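Carbohydrate binding family 6 (Clostridium thermocellum, PDB 5A8C) hydrolyses alpha-L-arabinofuranosides, probably releasing arabinose side groups from plant polysaccharides, as a family 43 glycoside hydrolase with a five-bladed beta-propeller fold. Local coordinates at residues P30-S33 with Q34-T37; P257-P260 with D261-S264; E87-A91 with K92-R96; P143-S146 with W147-G151; S57-T60 with P61-T65. All blocks are in the same frame, centred on the assembly; numbering follows the deposited sequence.

Interaction 1 of 5, residues P30-S33 with Q34-T37; sequences PIFS and QRFT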
loop_
_atom_site.group_PDB
_atom_site.type_symbol
_atom_site.label_atom_id
_atom_site.label_comp_id
_atom_site.label_asym_id
_atom_site.label_seq_id
_atom_site.Cartn_x
_atom_site.Cartn_y
_atom_site.Cartn_z
ATOM N N PRO A 30 -20.270 -1.297 2.551
ATOM C CA PRO A 30 -18.934 -1.092 1.987
ATOM C C PRO A 30 -18.989 -0.285 0.674
ATOM O O PRO A 30 -20.018 -0.229 0.011
ATOM C CB PRO A 30 -18.431 -2.497 1.774
ATOM C CG PRO A 30 -19.648 -3.300 1.609
ATOM C CD PRO A 30 -20.685 -2.696 2.463
ATOM N N ILE A 31 -17.871 0.345 0.317
ATOM C CA ILE A 31 -17.849 1.173 -0.872
ATOM C C ILE A 31 -17.825 0.405 -2.172
ATOM O O ILE A 31 -18.260 0.928 -3.203
ATOM C CB ILE A 31 -16.707 2.237 -0.848
ATOM C CG1 ILE A 31 -15.310 1.613 -0.907
ATOM C CG2 ILE A 31 -16.855 3.171 0.340
ATOM C CD1 ILE A 31 -14.210 2.635 -1.062
ATOM N N PHE A 32 -17.292 -0.820 -2.165
ATOM C CA PHE A 32 -17.057 -1.585 -3.396
ATOM C C PHE A 32 -17.074 -3.054 -3.098
ATOM O O PHE A 32 -16.203 -3.554 -2.367
ATOM C CB PHE A 32 -15.713 -1.191 -4.028
ATOM C CG PHE A 32 -15.424 -1.916 -5.297
ATOM C CD1 PHE A 32 -16.147 -1.647 -6.464
ATOM C CD2 PHE A 32 -14.450 -2.893 -5.349
ATOM C CE1 PHE A 32 -15.880 -2.323 -7.629
ATOM C CE2 PHE A 32 -14.184 -3.566 -6.522
ATOM C CZ PHE A 32 -14.891 -3.283 -7.675
ATOM N N SER A 33 -18.031 -3.763 -3.662
ATOM C CA SER A 33 -18.164 -5.199 -3.373
ATOM C C SER A 33 -18.155 -6.079 -4.600
ATOM O O SER A 33 -18.347 -7.280 -4.464
ATOM C CB SER A 33 -19.434 -5.501 -2.562
ATOM O OG SER A 33 -20.536 -5.079 -3.298
ATOM N N GLN A 34 -17.927 -5.504 -5.781
ATOM C CA GLN A 34 -18.035 -6.316 -7.002
ATOM C C GLN A 34 -17.082 -7.487 -7.029
ATOM O O GLN A 34 -17.435 -8.583 -7.464
ATOM C CB GLN A 34 -17.815 -5.473 -8.228
ATOM C CG GLN A 34 -18.802 -4.376 -8.407
ATOM C CD GLN A 34 -20.222 -4.912 -8.571
ATOM O OE1 GLN A 34 -20.457 -5.799 -9.423
ATOM N NE2 GLN A 34 -21.149 -4.471 -7.718
ATOM N N ARG A 35 -15.838 -7.223 -6.633
ATOM C CA ARG A 35 -14.775 -8.173 -6.538
ATOM C C ARG A 35 -14.039 -7.868 -5.253
ATOM O O ARG A 35 -14.132 -6.756 -4.752
ATOM C CB ARG A 35 -13.839 -8.085 -7.760
ATOM C CG ARG A 35 -14.514 -8.407 -9.076
ATOM C CD ARG A 35 -13.661 -8.248 -10.323
ATOM N NE ARG A 35 -13.026 -6.953 -10.412
ATOM C CZ ARG A 35 -13.641 -5.808 -10.651
ATOM N NH1 ARG A 35 -14.945 -5.725 -10.860
ATOM N NH2 ARG A 35 -12.946 -4.703 -10.685
ATOM N N PHE A 36 -13.281 -8.840 -4.736
ATOM C CA PHE A 36 -12.566 -8.620 -3.476
ATOM C C PHE A 36 -11.269 -7.834 -3.710
ATOM O O PHE A 36 -10.569 -8.033 -4.712
ATOM C CB PHE A 36 -12.311 -9.987 -2.812
ATOM C CG PHE A 36 -13.589 -10.684 -2.422
ATOM C CD1 PHE A 36 -14.341 -10.180 -1.370
ATOM C CD2 PHE A 36 -14.041 -11.796 -3.108
ATOM C CE1 PHE A 36 -15.545 -10.786 -1.028
ATOM C CE2 PHE A 36 -15.263 -12.383 -2.772
ATOM C CZ PHE A 36 -15.992 -11.882 -1.725
ATOM N N THR A 37 -10.982 -6.946 -2.763
ATOM C CA THR A 37 -9.881 -5.986 -2.885
ATOM C C THR A 37 -9.191 -5.836 -1.551
ATOM O O THR A 37 -9.808 -5.875 -0.480
ATOM C CB THR A 37 -10.435 -4.584 -3.309
ATOM O OG1 THR A 37 -11.492 -4.136 -2.474
ATOM C CG2 THR A 37 -10.877 -4.614 -4.773
HETATM O O HOH W 1 -13.971 -5.287 -2.509
HETATM O O HOH W 2 -19.996 -2.642 -5.505
#

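Interaction 2 of 5, residues P257-P260 with D261-S264; sequences PQPP and DNYS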
loop_
_atom_site.group_PDB
_atom_site.type_symbol
_atom_site.label_atom_id
_atom_site.label_comp_id
_atom_site.label_asym_id
_atom_site.label_seq_id
_atom_site.Cartn_x
_atom_site.Cartn_y
_atom_site.Cartn_z
ATOM N N PRO A 257 -6.511 0.728 14.413
ATOM C CA PRO A 257 -6.559 -0.579 15.066
ATOM C C PRO A 257 -7.077 -1.645 14.094
ATOM O O PRO A 257 -7.198 -1.383 12.906
ATOM C CB PRO A 257 -7.536 -0.322 16.225
ATOM C CG PRO A 257 -8.523 0.587 15.622
ATOM C CD PRO A 257 -7.760 1.495 14.703
ATOM N N GLN A 258 -7.354 -2.845 14.599
ATOM C CA GLN A 258 -8.102 -3.789 13.730
ATOM C C GLN A 258 -9.445 -3.165 13.380
ATOM O O GLN A 258 -10.183 -2.771 14.278
ATOM C CB GLN A 258 -8.352 -5.099 14.454
ATOM C CG GLN A 258 -7.151 -6.017 14.452
ATOM C CD GLN A 258 -6.977 -6.743 13.140
ATOM O OE1 GLN A 258 -7.949 -7.293 12.605
ATOM N NE2 GLN A 258 -5.769 -6.821 12.638
ATOM N N PRO A 259 -9.766 -3.105 12.098
ATOM C CA PRO A 259 -11.126 -2.656 11.722
ATOM C C PRO A 259 -12.159 -3.671 12.136
ATOM O O PRO A 259 -11.828 -4.848 12.370
ATOM C CB PRO A 259 -11.055 -2.565 10.210
ATOM C CG PRO A 259 -9.848 -3.065 9.810
ATOM C CD PRO A 259 -8.976 -3.462 10.917
ATOM N N PRO A 260 -13.431 -3.294 12.149
ATOM C CA PRO A 260 -14.487 -4.299 12.327
ATOM C C PRO A 260 -14.476 -5.328 11.219
ATOM O O PRO A 260 -14.013 -5.096 10.101
ATOM C CB PRO A 260 -15.777 -3.465 12.328
ATOM C CG PRO A 260 -15.407 -2.262 11.555
ATOM C CD PRO A 260 -13.957 -1.967 11.865
ATOM N N ASP A 261 -15.013 -6.499 11.555
ATOM C CA ASP A 261 -15.178 -7.557 10.573
ATOM C C ASP A 261 -13.890 -7.918 9.863
ATOM O O ASP A 261 -13.871 -8.108 8.640
ATOM C CB ASP A 261 -16.284 -7.215 9.562
ATOM C CG ASP A 261 -17.662 -7.025 10.158
ATOM O OD1 ASP A 261 -17.887 -7.457 11.323
ATOM O OD2 ASP A 261 -18.538 -6.495 9.456
ATOM N N ASN A 262 -12.814 -8.073 10.645
ATOM C CA ASN A 262 -11.530 -8.399 10.085
ATOM C C ASN A 262 -10.932 -9.695 10.551
ATOM O O ASN A 262 -9.804 -10.037 10.123
ATOM C CB ASN A 262 -10.537 -7.247 10.207
ATOM C CG ASN A 262 -9.431 -7.345 9.200
ATOM O OD1 ASN A 262 -9.698 -7.487 7.993
ATOM N ND2 ASN A 262 -8.201 -7.235 9.628
ATOM N N TYR A 263 -11.578 -10.427 11.459
ATOM C CA TYR A 263 -11.180 -11.802 11.781
ATOM C C TYR A 263 -9.737 -11.892 12.297
ATOM O O TYR A 263 -9.068 -12.900 12.118
ATOM C CB TYR A 263 -11.410 -12.743 10.617
ATOM C CG TYR A 263 -12.849 -12.840 10.182
ATOM C CD1 TYR A 263 -13.389 -11.949 9.277
ATOM C CD2 TYR A 263 -13.673 -13.842 10.673
ATOM C CE1 TYR A 263 -14.710 -12.049 8.848
ATOM C CE2 TYR A 263 -15.000 -13.936 10.278
ATOM C CZ TYR A 263 -15.478 -13.061 9.333
ATOM O OH TYR A 263 -16.777 -13.169 8.879
ATOM N N SER A 264 -9.294 -10.844 13.001
ATOM C CA SER A 264 -7.941 -10.822 13.594
ATOM C C SER A 264 -6.860 -11.126 12.583
ATOM O O SER A 264 -5.817 -11.681 12.898
ATOM C CB SER A 264 -7.834 -11.757 14.797
ATOM O OG SER A 264 -8.805 -11.371 15.767
HETATM O O HOH W 3 -10.073 -8.323 13.909
HETATM O O HOH W 4 -12.473 -7.289 13.410
#

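Interaction 3 of 5, residues E87-A91 with K92-R96; sequences EVFNA and KRDSR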
loop_
_atom_site.group_PDB
_atom_site.type_symbol
_atom_site.label_atom_id
_atom_site.label_comp_id
_atom_site.label_asym_id
_atom_site.label_seq_id
_atom_site.Cartn_x
_atom_site.Cartn_y
_atom_site.Cartn_z
ATOM N N GLU A 87 -9.484 -4.417 -13.606
ATOM C CA GLU A 87 -8.127 -4.746 -13.285
ATOM C C GLU A 87 -7.234 -4.096 -14.313
ATOM O O GLU A 87 -7.299 -4.391 -15.479
ATOM C CB GLU A 87 -7.912 -6.250 -13.117
ATOM C CG GLU A 87 -8.346 -6.789 -11.739
ATOM C CD GLU A 87 -9.835 -6.721 -11.546
ATOM O OE1 GLU A 87 -10.546 -7.447 -12.280
ATOM O OE2 GLU A 87 -10.305 -5.991 -10.674
ATOM N N VAL A 88 -6.360 -3.200 -13.846
ATOM C CA VAL A 88 -5.553 -2.319 -14.676
ATOM C C VAL A 88 -4.131 -2.808 -14.904
ATOM O O VAL A 88 -3.441 -2.248 -15.734
ATOM C CB VAL A 88 -5.544 -0.881 -14.085
ATOM C CG1 VAL A 88 -6.951 -0.325 -14.022
ATOM C CG2 VAL A 88 -4.853 -0.844 -12.705
ATOM N N PHE A 89 -3.747 -3.881 -14.207
ATOM C CA PHE A 89 -2.450 -4.500 -14.353
ATOM C C PHE A 89 -2.624 -5.955 -14.014
ATOM O O PHE A 89 -3.188 -6.273 -12.981
ATOM C CB PHE A 89 -1.374 -3.882 -13.410
ATOM C CG PHE A 89 -0.036 -4.516 -13.477
ATOM C CD1 PHE A 89 0.749 -4.400 -14.618
ATOM C CD2 PHE A 89 0.421 -5.306 -12.440
ATOM C CE1 PHE A 89 1.982 -5.006 -14.684
ATOM C CE2 PHE A 89 1.672 -5.904 -12.501
ATOM C CZ PHE A 89 2.430 -5.767 -13.629
ATOM N N ASN A 90 -2.015 -6.837 -14.847
ATOM C CA ASN A 90 -2.006 -8.265 -14.619
ATOM C C ASN A 90 -0.565 -8.711 -14.775
ATOM O O ASN A 90 -0.010 -8.485 -15.827
ATOM C CB ASN A 90 -2.954 -8.970 -15.617
ATOM C CG ASN A 90 -2.908 -10.463 -15.514
ATOM O OD1 ASN A 90 -1.885 -11.080 -15.775
ATOM N ND2 ASN A 90 -3.993 -11.053 -15.093
ATOM N N ALA A 91 0.030 -9.281 -13.743
ATOM C CA ALA A 91 1.478 -9.536 -13.801
ATOM C C ALA A 91 1.884 -10.433 -14.947
ATOM O O ALA A 91 2.863 -10.162 -15.635
ATOM C CB ALA A 91 1.958 -10.059 -12.479
ATOM N N LYS A 92 1.154 -11.515 -15.176
ATOM C CA LYS A 92 1.534 -12.427 -16.275
ATOM C C LYS A 92 1.359 -11.810 -17.648
ATOM O O LYS A 92 2.126 -12.066 -18.550
ATOM C CB LYS A 92 0.767 -13.710 -16.180
ATOM C CG LYS A 92 1.215 -14.632 -15.068
ATOM C CD LYS A 92 0.503 -15.951 -15.052
ATOM C CE LYS A 92 0.957 -16.897 -13.950
ATOM N NZ LYS A 92 0.426 -18.266 -14.164
ATOM N N ARG A 93 0.300 -11.010 -17.806
ATOM C CA ARG A 93 0.008 -10.412 -19.104
ATOM C C ARG A 93 0.901 -9.198 -19.403
ATOM O O ARG A 93 1.161 -8.878 -20.548
ATOM C CB ARG A 93 -1.454 -9.977 -19.112
ATOM C CG ARG A 93 -2.033 -9.519 -20.431
ATOM C CD ARG A 93 -3.414 -8.879 -20.270
ATOM N NE ARG A 93 -3.330 -7.677 -19.455
ATOM C CZ ARG A 93 -4.348 -7.137 -18.771
ATOM N NH1 ARG A 93 -5.594 -7.627 -18.881
ATOM N NH2 ARG A 93 -4.137 -6.078 -17.966
ATOM N N ASP A 94 1.277 -8.470 -18.340
ATOM C CA ASP A 94 1.780 -7.098 -18.468
ATOM C C ASP A 94 3.222 -6.951 -17.969
ATOM O O ASP A 94 3.716 -5.833 -17.998
ATOM C CB ASP A 94 0.852 -6.133 -17.724
ATOM C CG ASP A 94 -0.558 -6.119 -18.222
ATOM O OD1 ASP A 94 -0.773 -6.354 -19.446
ATOM O OD2 ASP A 94 -1.474 -5.819 -17.414
ATOM N N SER A 95 3.884 -8.039 -17.590
ATOM C CA SER A 95 5.281 -8.080 -17.294
ATOM C C SER A 95 5.889 -9.287 -17.957
ATOM O O SER A 95 5.201 -10.275 -18.242
ATOM C CB SER A 95 5.565 -8.143 -15.815
ATOM O OG SER A 95 5.440 -9.435 -15.313
ATOM N N ARG A 96 7.203 -9.247 -18.138
ATOM C CA ARG A 96 7.948 -10.343 -18.735
ATOM C C ARG A 96 8.503 -11.308 -17.722
ATOM O O ARG A 96 8.978 -12.368 -18.118
ATOM C CB ARG A 96 9.056 -9.794 -19.600
ATOM C CG ARG A 96 8.532 -9.120 -20.849
ATOM C CD ARG A 96 9.658 -8.629 -21.714
ATOM N NE ARG A 96 10.174 -7.350 -21.240
ATOM C CZ ARG A 96 11.441 -6.947 -21.381
ATOM N NH1 ARG A 96 12.346 -7.757 -21.869
ATOM N NH2 ARG A 96 11.766 -5.710 -21.094
HETATM O O HOH W 5 -6.083 -3.802 -17.918
HETATM O O HOH W 6 -7.393 -6.983 -16.719
#

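Interaction 4 of 5, residues P143-S146 with W147-G151; sequences PLVS and WNTPG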
loop_
_atom_site.group_PDB
_atom_site.type_symbol
_atom_site.label_atom_id
_atom_site.label_comp_id
_atom_site.label_asym_id
_atom_site.label_seq_id
_atom_site.Cartn_x
_atom_site.Cartn_y
_atom_site.Cartn_z
ATOM N N PRO A 143 12.935 -7.668 -12.006
ATOM C CA PRO A 143 12.480 -6.769 -10.927
ATOM C C PRO A 143 13.289 -5.494 -10.854
ATOM O O PRO A 143 14.517 -5.497 -11.037
ATOM C CB PRO A 143 12.601 -7.617 -9.685
ATOM C CG PRO A 143 13.387 -8.787 -10.036
ATOM C CD PRO A 143 13.341 -8.993 -11.498
ATOM N N LEU A 144 12.633 -4.443 -10.457
ATOM C CA LEU A 144 13.252 -3.180 -10.131
ATOM C C LEU A 144 14.146 -3.347 -8.881
ATOM O O LEU A 144 15.242 -2.767 -8.800
ATOM C CB LEU A 144 12.202 -2.117 -9.928
ATOM C CG LEU A 144 12.692 -0.740 -9.504
ATOM C CD1 LEU A 144 13.635 -0.132 -10.524
ATOM C CD2 LEU A 144 11.513 0.203 -9.295
ATOM N N VAL A 145 13.629 -4.063 -7.883
ATOM C CA VAL A 145 14.364 -4.360 -6.668
ATOM C C VAL A 145 14.277 -5.866 -6.418
ATOM O O VAL A 145 13.200 -6.450 -6.512
ATOM C CB VAL A 145 13.769 -3.579 -5.454
ATOM C CG1 VAL A 145 14.495 -3.984 -4.174
ATOM C CG2 VAL A 145 13.887 -2.071 -5.671
ATOM N N SER A 146 15.437 -6.487 -6.165
ATOM C CA SER A 146 15.526 -7.942 -6.049
ATOM C C SER A 146 16.388 -8.224 -4.806
ATOM O O SER A 146 16.977 -7.318 -4.188
ATOM C CB SER A 146 16.230 -8.534 -7.320
ATOM O OG SER A 146 17.613 -8.340 -7.282
ATOM N N TRP A 147 16.478 -9.512 -4.503
ATOM C CA TRP A 147 17.367 -9.952 -3.451
ATOM C C TRP A 147 18.820 -9.540 -3.696
ATOM O O TRP A 147 19.601 -9.491 -2.746
ATOM C CB TRP A 147 17.305 -11.482 -3.308
ATOM C CG TRP A 147 16.084 -11.901 -2.692
ATOM C CD1 TRP A 147 15.042 -12.599 -3.248
ATOM C CD2 TRP A 147 15.731 -11.658 -1.347
ATOM N NE1 TRP A 147 14.043 -12.790 -2.316
ATOM C CE2 TRP A 147 14.451 -12.226 -1.129
ATOM C CE3 TRP A 147 16.392 -11.042 -0.286
ATOM C CZ2 TRP A 147 13.844 -12.192 0.096
ATOM C CZ3 TRP A 147 15.764 -10.984 0.928
ATOM C CH2 TRP A 147 14.509 -11.575 1.112
ATOM N N ASN A 148 19.193 -9.327 -4.963
ATOM C CA ASN A 148 20.567 -8.963 -5.289
ATOM C C ASN A 148 20.813 -7.467 -5.407
ATOM O O ASN A 148 21.952 -7.075 -5.651
ATOM C CB ASN A 148 20.955 -9.702 -6.572
ATOM C CG ASN A 148 21.100 -11.197 -6.351
ATOM O OD1 ASN A 148 21.580 -11.637 -5.292
ATOM N ND2 ASN A 148 20.682 -11.991 -7.337
ATOM N N THR A 149 19.790 -6.649 -5.151
ATOM C CA THR A 149 19.982 -5.234 -5.144
ATOM C C THR A 149 20.936 -4.866 -3.994
ATOM O O THR A 149 20.754 -5.305 -2.862
ATOM C CB THR A 149 18.659 -4.539 -4.945
ATOM O OG1 THR A 149 17.804 -4.852 -6.068
ATOM C CG2 THR A 149 18.824 -3.038 -4.794
ATOM N N PRO A 150 21.945 -4.044 -4.242
ATOM C CA PRO A 150 22.888 -3.673 -3.185
ATOM C C PRO A 150 22.205 -3.040 -1.999
ATOM O O PRO A 150 21.288 -2.199 -2.171
ATOM C CB PRO A 150 23.855 -2.717 -3.897
ATOM C CG PRO A 150 23.839 -3.220 -5.322
ATOM C CD PRO A 150 22.357 -3.501 -5.541
ATOM N N GLY A 151 22.581 -3.515 -0.805
ATOM C CA GLY A 151 22.046 -2.996 0.444
ATOM C C GLY A 151 20.844 -3.750 0.965
ATOM O O GLY A 151 20.419 -3.501 2.103
#

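Interaction 5 of 5, residues S57-T60 with P61-T65; sequences SDAT and PGQST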
loop_
_atom_site.group_PDB
_atom_site.type_symbol
_atom_site.label_atom_id
_atom_site.label_comp_id
_atom_site.label_asym_id
_atom_site.label_seq_id
_atom_site.Cartn_x
_atom_site.Cartn_y
_atom_site.Cartn_z
ATOM N N SER A 57 -8.567 -12.818 -5.693
ATOM C CA SER A 57 -9.391 -13.649 -6.569
ATOM C C SER A 57 -10.462 -14.381 -5.765
ATOM O O SER A 57 -10.271 -14.730 -4.606
ATOM C CB SER A 57 -8.557 -14.689 -7.269
ATOM O OG SER A 57 -7.543 -14.072 -8.051
ATOM N N ASP A 58 -11.628 -14.608 -6.371
ATOM C CA ASP A 58 -12.620 -15.417 -5.710
ATOM C C ASP A 58 -11.994 -16.723 -5.224
ATOM O O ASP A 58 -11.227 -17.368 -5.943
ATOM C CB ASP A 58 -13.760 -15.692 -6.676
ATOM C CG ASP A 58 -14.524 -14.429 -7.055
ATOM O OD1 ASP A 58 -14.452 -13.401 -6.365
ATOM O OD2 ASP A 58 -15.222 -14.496 -8.113
ATOM N N ALA A 59 -12.356 -17.132 -4.026
ATOM C CA ALA A 59 -11.751 -18.294 -3.386
ATOM C C ALA A 59 -11.866 -19.556 -4.207
ATOM O O ALA A 59 -12.920 -19.769 -4.823
ATOM C CB ALA A 59 -12.325 -18.518 -1.998
ATOM N N THR A 60 -10.826 -20.369 -4.183
ATOM C CA THR A 60 -10.822 -21.633 -4.893
ATOM C C THR A 60 -10.700 -22.777 -3.915
ATOM O O THR A 60 -10.063 -22.625 -2.875
ATOM C CB THR A 60 -9.633 -21.678 -5.880
ATOM O OG1 THR A 60 -8.418 -21.420 -5.191
ATOM C CG2 THR A 60 -9.751 -20.660 -6.946
ATOM N N PRO A 61 -11.228 -23.964 -4.248
ATOM C CA PRO A 61 -11.019 -25.120 -3.392
ATOM C C PRO A 61 -9.546 -25.479 -3.305
ATOM O O PRO A 61 -8.848 -25.534 -4.316
ATOM C CB PRO A 61 -11.841 -26.216 -4.052
ATOM C CG PRO A 61 -12.819 -25.510 -4.917
ATOM C CD PRO A 61 -12.169 -24.256 -5.342
ATOM N N GLY A 62 -9.093 -25.655 -2.068
ATOM C CA GLY A 62 -7.688 -25.916 -1.814
ATOM C C GLY A 62 -6.830 -24.708 -1.530
ATOM O O GLY A 62 -5.652 -24.861 -1.214
ATOM N N GLN A 63 -7.382 -23.512 -1.647
ATOM C CA GLN A 63 -6.601 -22.319 -1.473
ATOM C C GLN A 63 -6.054 -22.196 -0.078
ATOM O O GLN A 63 -6.799 -22.251 0.897
ATOM C CB GLN A 63 -7.466 -21.077 -1.765
ATOM C CG GLN A 63 -6.667 -19.789 -1.701
ATOM C CD GLN A 63 -7.420 -18.612 -2.259
ATOM O OE1 GLN A 63 -8.548 -18.730 -2.756
ATOM N NE2 GLN A 63 -6.836 -17.449 -2.198
ATOM N N SER A 64 -4.739 -22.000 0.019
ATOM C CA SER A 64 -4.085 -21.863 1.322
ATOM C C SER A 64 -3.038 -20.748 1.318
ATOM O O SER A 64 -2.183 -20.695 2.188
ATOM C CB SER A 64 -3.485 -23.179 1.746
ATOM O OG SER A 64 -2.500 -23.566 0.809
ATOM N N THR A 65 -3.103 -19.859 0.338
ATOM C CA THR A 65 -2.295 -18.657 0.308
ATOM C C THR A 65 -3.016 -17.667 -0.626
ATOM O O THR A 65 -4.105 -17.930 -1.140
ATOM C CB THR A 65 -0.837 -18.953 -0.104
ATOM O OG1 THR A 65 -0.082 -17.748 0.098
ATOM C CG2 THR A 65 -0.764 -19.357 -1.512
HETATM O O HOH W 7 -8.198 -14.919 -2.850
HETATM O O HOH W 8 -8.521 -17.818 -5.400
HETATM O O HOH W 9 -6.901 -23.886 -5.108
#

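Interaction 1 of 5, residues P30-S33 with Q34-T37
Q34, R35 and T37 all touch the ring of F32. Its CE1 meets Q34 CG at 3.7 Å, and the backbone N of Q34 lies over the centre of one ring face. T37 CG2 comes to the ring edge, near its plane, 3.9 Å from F32 CE2. The guanidinium of R35 turns one of its own faces to F32 CZ, and the two planes stand 75° apart. The ring gets there because CG of F32 is anti to the backbone N (chi1 -179°), which sets the ring against the backbone N of Q34. The stretch leads into strand 36-45, an outermost strand of the first four-stranded antiparallel sheet, in keeping with a blade of the five-bladed propeller. One water links the two halves. It donates to F32 O at 2.8 Å and to R35 O at 2.7 Å, and accepts from T37 OG1 at 2.7 Å. A second water accepts from S33 N and from Q34 NE2, at 2.9 and 3.1 Å. Further out, the R35 guanidinium is held by salt bridges to D84 and E87. T37 OG1 also bonds to the backbone N of V301. I74 of strand 70-76 packs on F32, and helix 286-291 touches S33 through V287 and R291.

Interaction 2 of 5, residues P257-P260 with D261-S264
The loop between strands 250-256 and 270-274 carries P259 and P260, and an amide-to-amide hydrogen bond from Q258 to N262 closes it locally. N262 ND2 donates to Q258 OE1 at 3.0 Å, with a nearly straight N-H...O angle of 166°. The acceptor lies in the amide plane of N262. At the Q258 carbonyl, the donor is tilted 32° from the plane. The two amide planes are only modestly inclined to each other, although the side chains cross at about a right angle. The chi1 of N262 is near trans (-158°), and its amide leaves the backbone on the carbonyl side. The bend of Q258 at chi2 turns OE1 toward N262. The methylene of N262 also packs here, with CB 3.5 Å from P259 O, while ND2 lies 4.1 Å from CD of the P259 ring.

Two waters add further links. One donates to Q258 OE1 at 2.7 Å and accepts from S264 N at 2.8 Å, so OE1 takes two hydrogen bonds. The other donates to P259 O at 2.7 Å and accepts from N262 N at 2.9 Å.

Both amides have further partners: Q258 NE2 donates to S235 O and N265 O, N262 ND2 also donates to N266 O, and N262 OD1 accepts from R285 NH1. D261 OD2 is hydrogen-bonded to T286 OG1, at the start of helix 286-291, and its side chain touches K289 and Q290 of that helix. On strand 277-284, Y282 and N284 pack against P259, and N284 also touches N262.

Interaction 3 of 5, residues E87-A91 with K92-R96
N90 and D94 hold each other by two bonds across the short helix 91-94. N90 N donates to D94 OD2 at 2.8 Å, and D94 N returns a bond to N90 O at 2.8 Å. N90 is the N-cap. Its OD1 accepts from R93 N at 3.0 Å with an N-H...O angle of 157°. A trans chi1 (175°) carries the N90 amide away from its own N and lays OD1 beside the first helical turn.

The D94 carboxylate takes several donors. R93 grips it side-on: NE donates to OD1 at 2.9 Å and NH2 to OD2 at 2.7 Å, a salt bridge. OD2 takes R93 NH2 on its syn lone pair and N90 N on the anti side, well out of the carboxylate plane. OD1 also pairs with K137 NZ. These positive partners would probably keep the carboxylate ionised. N90 CB lies over one face of the R93 guanidinium. Two waters join that group to E87 O, one of them through a weak bond from NH2.

At the far end, S95 OG donates to A91 O at 2.7 Å, backed by a weak bond from S95 N. S95 OG also accepts from A98 N. F89 CE1 touches D94 CB at 3.4 Å. F89 further packs on L115 and Y117 of strand 112-118, while backbone bonds from V88 and F89 to I71 join strand 83-90 to strand 70-76.

Interaction 4 of 5, residues P143-S146 with W147-G151
S146 and T149 face each other across a tight turn, each offering its hydroxyl to a backbone N-H. T149 points toward 143-146, and its OG1 accepts from S146 N at 2.9 Å. The bond is nearly straight, with an N-H...O angle of 173°. OG1 can reach because it lies anti to the carbonyl carbon of T149, beside the backbone N (chi1 -63°). S146 OG sits between its own backbone N and carbonyl carbon, where it meets N148 N. It accepts from N148 N at 3.0 Å, a more bent bond at 142°. The backbone adds a third link: T149 N donates to S146 O at 3.0 Å, from well above the carbonyl plane.

V145 crosses T149 at about a right angle, and its CG1 lies 3.9 Å from T149 OG1. The methyl thus flanks the oxygen that holds S146 N. The CB of W147 points away from 143-146; its side chain packs on V152 and L160, and its O accepts from Q153 NE2.

L144 and V145 both lie opposite I124, a classic beta bulge. Both also pack on M175 of strand 173-178 and on T197. S146 to T149 form a type I beta turn. The S146 OG bond to the N-H two residues on is that of an ST turn within it.

Interaction 5 of 5, residues S57-T60 with P61-T65
The Q63 side chain is extended, trans at both chi1 (-176°) and chi2 (168°), and carries its amide back to T60. There Q63 OE1 accepts from T60 N at 3.1 Å, with the donor in the carbonyl plane and an N-H...O angle of 157°. The backbone answers in the other direction. Q63 N donates to T60 O at 3.1 Å, from above the plane of that carbonyl. T60 crosses Q63 at about a right angle, and T60 OG1 packs on Q63 CB at 3.6 Å. A59 CA lies 3.3 Å from Q63 OE1.

The other end of the amide is equally occupied. Q63 NE2 donates to T65 O at 3.0 Å, with T65 O in the Q63 amide plane. These bonds fix the rotation of the amide. A water accepts from NE2 and donates to S57 O. Another donates to both Q63 OE1 and D58 O, at 2.8 Å each, so OE1 takes two bonds. A third water lies 2.9 Å from T60 OG1 and also donates to P61 O.

This exposed loop joins strands 48-56 and 70-76. Y297 touches the Q63 side chain, and A59 N bonds to Q298 OE1. S57 OG meets N67 O near the far end of the loop. T60 to Q63 is a type II beta turn, with P61 and G62 at its two central positions.

From the N terminus, interaction 1 bends the chain into strand 36-45. Interaction 5 then closes the turn in the loop between strands 48-56 and 70-76, and interaction 3 joins the end of strand 83-90 to helix 91-94. All three belong to or border one four-stranded antiparallel sheet. Interaction 1 meets interaction 3 through the R35 to E87 salt bridge, and meets interaction 5 where F36 packs on D58. Interaction 4 shapes the loop before strand 164-167, about 34 Å, centre to centre, from interaction 1. Interaction 2 folds the loop after strand 250-256. The five contacts follow one another in series; none nest or cross.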